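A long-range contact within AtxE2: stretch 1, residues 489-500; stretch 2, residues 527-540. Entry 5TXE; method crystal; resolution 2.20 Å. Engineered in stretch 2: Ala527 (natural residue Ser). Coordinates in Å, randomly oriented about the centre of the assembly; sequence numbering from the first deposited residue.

Stretch 1, residues 489-500: EYSNWRNRWNIL
Stretch 2, residues 527-540: ADGATTVHFGLINS

Two helices of AtxE2 meet nearly at right angles: the axes of 494-500 and 528-539 approach to 10.2 Å, with 80° between their N-to-C directions (signed -80°). Stretch 1 opens on the tail of an earlier helix; Ser491 (-59/117) is the first residue to leave helical phi/psi. Asn492 (59/23) and Trp493 (53/35) take left-handed values, and Trp493 occupies the N-cap position of the next helix. In stretch 2 the engineered Ala527 (62/-120) holds the N-cap position, and its O accepts from Ala530 N at 2.8 Å. Register is set by the CA atoms of Arg496 and Thr532, 6.8 Å apart, and of Leu500 and Gly536, 6.5 Å apart. The contact buries 613 Å².

Arg496 supplies all the direct hydrogen bonds across the contact. Its side chain (chi1 -139°, chi2 77°, chi3 -135°, chi4 179°) sits as a knob among Asp528, Thr531, Thr532 and Phe535, and all three guanidinium nitrogens find acceptors. Arg496 NH1 donates to Asp528 OD1 at 3.1 Å (144°), while Arg496 NH2 to Asp528 OD2, at 2.7 Å, is a salt bridge whose 139° angle makes the hydrogen bond weak. The better-directed bond is Arg496 NH2 to Thr532 OG1, 3.0 Å and 166°; Arg496 NE reaches the same Thr532 OG1 weakly at 3.4 Å. Arg496 NH2 and Asp528 O, 2.9 Å apart, are at too poor an angle to bond. With Asp528 at chi1 t, chi2 60° and Thr532 at chi1 m, Asp528 OD2 and Thr532 OG1 lie near the guanidinium plane, whereas Thr531 CG2 covers one face, 3.8 Å from Arg496 CZ.

Water extends this network. Water 1 donates to Asp528 OD1 at 2.7 Å and weakly to Tyr490 OH at 3.4 Å, and also bonds Thr531 OG1 at 2.8 Å. Water 2 accepts from Tyr490 OH at 3.1 Å and donates to Asp528 OD1 at 3.3 Å. Tyr490 OH and Asp528 OD1, 4.2 Å apart, are therefore linked through solvent.

Phe535 (chi1 t, chi2 83°) centres the apolar part. Arg496 CG lies 3.8 Å from the Phe535 ring centroid, 23° off its normal, a CH-pi contact. The Phe535 edge meets the face of Trp497 (chi1 m, chi2 111°), planes at 88°, with Trp497 CE2 to Phe535 CZ at 3.5 Å. Trp493 CB touches Phe535 CE1 at 3.7 Å. Leu500 (chi1 t, chi2 p) brings CD2 to 4.0 Å from Phe535 CE2 and CD1 to 4.1 Å from Gly536 CA.

Near the C-terminal end, Asn539 ND2 donates to Phe535 O at 2.9 Å and Ser540 OG to Gly536 O at 3.0 Å.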

# COMPACT_ATOMS: atom_id res chain seq x y z
N GLU A 489 -4.59 -16.77 -13.85
CA GLU A 489 -3.39 -15.91 -14.08
C GLU A 489 -2.03 -16.63 -13.88
O GLU A 489 -1.05 -16.33 -14.58
CB GLU A 489 -3.42 -14.68 -13.18
CG GLU A 489 -4.61 -13.78 -13.46
CD GLU A 489 -4.84 -12.70 -12.41
OE1 GLU A 489 -4.40 -12.85 -11.26
OE2 GLU A 489 -5.53 -11.72 -12.74
N TYR A 490 -1.99 -17.58 -12.95
CA TYR A 490 -0.76 -18.31 -12.65
C TYR A 490 -0.61 -19.51 -13.51
O TYR A 490 0.46 -20.07 -13.58
CB TYR A 490 -0.70 -18.73 -11.18
CG TYR A 490 -0.23 -17.60 -10.27
CD1 TYR A 490 1.13 -17.35 -10.07
CD2 TYR A 490 -1.13 -16.76 -9.67
CE1 TYR A 490 1.57 -16.32 -9.25
CE2 TYR A 490 -0.70 -15.72 -8.85
CZ TYR A 490 0.65 -15.51 -8.63
OH TYR A 490 1.05 -14.47 -7.82
N SER A 491 -1.67 -19.93 -14.18
CA SER A 491 -1.57 -21.10 -15.02
C SER A 491 -0.52 -20.83 -16.06
O SER A 491 -0.64 -19.90 -16.87
CB SER A 491 -2.90 -21.38 -15.71
OG SER A 491 -2.65 -22.30 -16.73
N ASN A 492 0.54 -21.62 -16.02
CA ASN A 492 1.65 -21.45 -16.98
C ASN A 492 2.29 -20.07 -16.92
O ASN A 492 2.88 -19.58 -17.91
CB ASN A 492 1.16 -21.79 -18.40
CG ASN A 492 0.86 -23.27 -18.55
OD1 ASN A 492 1.72 -24.11 -18.29
ND2 ASN A 492 -0.39 -23.60 -18.87
N TRP A 493 2.13 -19.43 -15.77
CA TRP A 493 2.63 -18.10 -15.57
C TRP A 493 2.16 -17.11 -16.66
O TRP A 493 2.86 -16.19 -17.02
CB TRP A 493 4.16 -18.13 -15.53
CG TRP A 493 4.71 -18.92 -14.33
CD1 TRP A 493 5.20 -20.20 -14.32
CD2 TRP A 493 4.82 -18.44 -12.98
NE1 TRP A 493 5.63 -20.53 -13.06
CE2 TRP A 493 5.38 -19.47 -12.23
CE3 TRP A 493 4.51 -17.24 -12.37
CZ2 TRP A 493 5.64 -19.33 -10.89
CZ3 TRP A 493 4.76 -17.10 -11.02
CH2 TRP A 493 5.33 -18.14 -10.31
N ARG A 494 0.94 -17.28 -17.14
CA ARG A 494 0.44 -16.46 -18.26
C ARG A 494 0.49 -14.98 -17.92
O ARG A 494 1.02 -14.21 -18.67
CB ARG A 494 -0.98 -16.92 -18.70
CG ARG A 494 -0.98 -18.19 -19.60
CD ARG A 494 -2.38 -18.86 -19.82
NE ARG A 494 -3.24 -17.94 -20.58
CZ ARG A 494 -4.23 -18.29 -21.42
NH1 ARG A 494 -4.54 -19.55 -21.66
NH2 ARG A 494 -4.90 -17.33 -22.04
N ASN A 495 -0.01 -14.58 -16.74
CA ASN A 495 0.03 -13.16 -16.42
C ASN A 495 1.44 -12.63 -16.17
O ASN A 495 1.72 -11.47 -16.46
CB ASN A 495 -0.89 -12.79 -15.25
CG ASN A 495 -1.14 -11.28 -15.18
OD1 ASN A 495 -1.38 -10.64 -16.21
ND2 ASN A 495 -1.06 -10.71 -14.00
N ARG A 496 2.34 -13.45 -15.64
CA ARG A 496 3.65 -12.97 -15.43
C ARG A 496 4.29 -12.67 -16.72
O ARG A 496 5.07 -11.70 -16.82
CB ARG A 496 4.50 -14.03 -14.72
CG ARG A 496 5.39 -13.46 -13.68
CD ARG A 496 4.45 -13.22 -12.53
NE ARG A 496 4.62 -11.97 -11.94
CZ ARG A 496 3.90 -11.54 -10.93
NH1 ARG A 496 2.95 -12.27 -10.40
NH2 ARG A 496 4.18 -10.36 -10.42
N TRP A 497 4.03 -13.50 -17.75
CA TRP A 497 4.52 -13.15 -19.12
C TRP A 497 3.91 -11.85 -19.65
O TRP A 497 4.57 -11.07 -20.31
CB TRP A 497 4.21 -14.25 -20.10
CG TRP A 497 5.15 -15.38 -20.07
CD1 TRP A 497 4.92 -16.69 -19.64
CD2 TRP A 497 6.48 -15.34 -20.56
NE1 TRP A 497 6.06 -17.44 -19.84
CE2 TRP A 497 7.02 -16.63 -20.40
CE3 TRP A 497 7.26 -14.33 -21.12
CZ2 TRP A 497 8.30 -16.92 -20.77
CZ3 TRP A 497 8.54 -14.64 -21.49
CH2 TRP A 497 9.06 -15.92 -21.32
N ASN A 498 2.63 -11.62 -19.41
CA ASN A 498 2.01 -10.35 -19.85
C ASN A 498 2.69 -9.16 -19.19
O ASN A 498 2.92 -8.08 -19.80
CB ASN A 498 0.52 -10.35 -19.47
CG ASN A 498 -0.18 -9.00 -19.75
OD1 ASN A 498 -0.07 -8.41 -20.84
ND2 ASN A 498 -0.93 -8.51 -18.74
N ILE A 499 3.00 -9.32 -17.90
CA ILE A 499 3.77 -8.28 -17.22
C ILE A 499 5.15 -8.06 -17.82
O ILE A 499 5.57 -6.93 -18.10
CB ILE A 499 3.82 -8.53 -15.70
CG1 ILE A 499 2.43 -8.34 -15.14
CG2 ILE A 499 4.78 -7.54 -15.03
CD1 ILE A 499 2.21 -9.02 -13.82
N LEU A 500 5.87 -9.14 -18.01
CA LEU A 500 7.23 -9.01 -18.52
C LEU A 500 7.23 -8.42 -19.94
O LEU A 500 8.06 -7.54 -20.27
CB LEU A 500 7.91 -10.34 -18.54
CG LEU A 500 9.31 -10.36 -19.13
CD1 LEU A 500 10.27 -9.50 -18.38
CD2 LEU A 500 9.84 -11.76 -19.14
N ALA A 527 7.25 -7.28 -3.17
CA ALA A 527 5.95 -7.96 -3.19
C ALA A 527 5.69 -8.55 -4.59
O ALA A 527 6.53 -9.28 -5.10
CB ALA A 527 4.85 -7.02 -2.71
N ASP A 528 4.63 -8.14 -5.26
CA ASP A 528 4.32 -8.72 -6.55
C ASP A 528 5.41 -8.35 -7.55
O ASP A 528 5.75 -9.12 -8.39
CB ASP A 528 2.92 -8.36 -7.03
CG ASP A 528 2.46 -9.27 -8.19
OD1 ASP A 528 2.40 -10.50 -7.97
OD2 ASP A 528 2.26 -8.78 -9.34
N GLY A 529 6.04 -7.21 -7.35
CA GLY A 529 7.16 -6.81 -8.16
C GLY A 529 8.38 -7.64 -7.94
O GLY A 529 9.19 -7.75 -8.86
N ALA A 530 8.53 -8.23 -6.74
CA ALA A 530 9.64 -9.12 -6.53
C ALA A 530 9.49 -10.35 -7.40
O ALA A 530 10.48 -10.84 -7.94
CB ALA A 530 9.74 -9.54 -5.09
N THR A 531 8.28 -10.87 -7.46
CA THR A 531 8.00 -12.06 -8.29
C THR A 531 8.39 -11.74 -9.75
O THR A 531 8.97 -12.56 -10.48
CB THR A 531 6.52 -12.41 -8.18
OG1 THR A 531 6.14 -12.49 -6.80
CG2 THR A 531 6.18 -13.71 -8.85
N THR A 532 8.09 -10.52 -10.18
CA THR A 532 8.38 -10.11 -11.54
C THR A 532 9.87 -10.04 -11.71
O THR A 532 10.37 -10.38 -12.73
CB THR A 532 7.69 -8.75 -11.86
OG1 THR A 532 6.29 -8.97 -11.98
CG2 THR A 532 8.21 -8.12 -13.11
N VAL A 533 10.59 -9.59 -10.71
CA VAL A 533 12.03 -9.59 -10.83
C VAL A 533 12.57 -10.97 -11.02
O VAL A 533 13.47 -11.17 -11.83
CB VAL A 533 12.71 -9.03 -9.61
CG1 VAL A 533 14.21 -9.18 -9.72
CG2 VAL A 533 12.34 -7.56 -9.45
N HIS A 534 12.05 -11.93 -10.28
CA HIS A 534 12.63 -13.29 -10.30
C HIS A 534 12.34 -13.89 -11.67
O HIS A 534 13.22 -14.43 -12.31
CB HIS A 534 12.10 -14.20 -9.17
CG HIS A 534 12.22 -13.61 -7.80
ND1 HIS A 534 11.28 -13.81 -6.80
CD2 HIS A 534 13.13 -12.74 -7.29
CE1 HIS A 534 11.65 -13.13 -5.74
NE2 HIS A 534 12.75 -12.46 -6.01
N PHE A 535 11.10 -13.76 -12.06
CA PHE A 535 10.64 -14.20 -13.41
C PHE A 535 11.43 -13.53 -14.52
O PHE A 535 11.84 -14.16 -15.48
CB PHE A 535 9.14 -13.89 -13.60
CG PHE A 535 8.51 -14.57 -14.77
CD1 PHE A 535 8.08 -15.88 -14.66
CD2 PHE A 535 8.46 -13.95 -16.01
CE1 PHE A 535 7.51 -16.53 -15.74
CE2 PHE A 535 7.86 -14.57 -17.10
CZ PHE A 535 7.39 -15.87 -16.96
N GLY A 536 11.66 -12.25 -14.36
CA GLY A 536 12.33 -11.47 -15.39
C GLY A 536 13.76 -11.84 -15.60
O GLY A 536 14.27 -11.79 -16.75
N LEU A 537 14.45 -12.19 -14.52
CA LEU A 537 15.90 -12.45 -14.63
C LEU A 537 16.11 -13.83 -15.23
O LEU A 537 17.14 -14.13 -15.75
CB LEU A 537 16.59 -12.37 -13.29
CG LEU A 537 16.58 -11.03 -12.61
CD1 LEU A 537 17.45 -11.06 -11.36
CD2 LEU A 537 17.05 -9.93 -13.51
N ILE A 538 15.12 -14.68 -15.13
CA ILE A 538 15.25 -16.02 -15.67
C ILE A 538 14.75 -16.10 -17.10
O ILE A 538 15.30 -16.84 -17.88
CB ILE A 538 14.47 -17.02 -14.80
CG1 ILE A 538 15.25 -17.25 -13.49
CG2 ILE A 538 14.24 -18.36 -15.50
CD1 ILE A 538 14.36 -17.78 -12.42
N ASN A 539 13.70 -15.37 -17.42
CA ASN A 539 13.04 -15.53 -18.71
C ASN A 539 13.31 -14.39 -19.70
O ASN A 539 12.61 -14.24 -20.69
CB ASN A 539 11.54 -15.71 -18.44
CG ASN A 539 11.23 -16.96 -17.66
OD1 ASN A 539 11.26 -18.03 -18.19
ND2 ASN A 539 10.96 -16.83 -16.37
N SER A 540 14.32 -13.57 -19.41
CA SER A 540 14.82 -12.60 -20.35
C SER A 540 16.27 -12.29 -20.03
O SER A 540 16.77 -12.60 -18.96
CB SER A 540 14.00 -11.35 -20.27
OG SER A 540 14.56 -10.38 -19.42
O HOH W 1 3.38 -12.45 -6.30
O HOH W 2 -0.51 -11.86 -7.23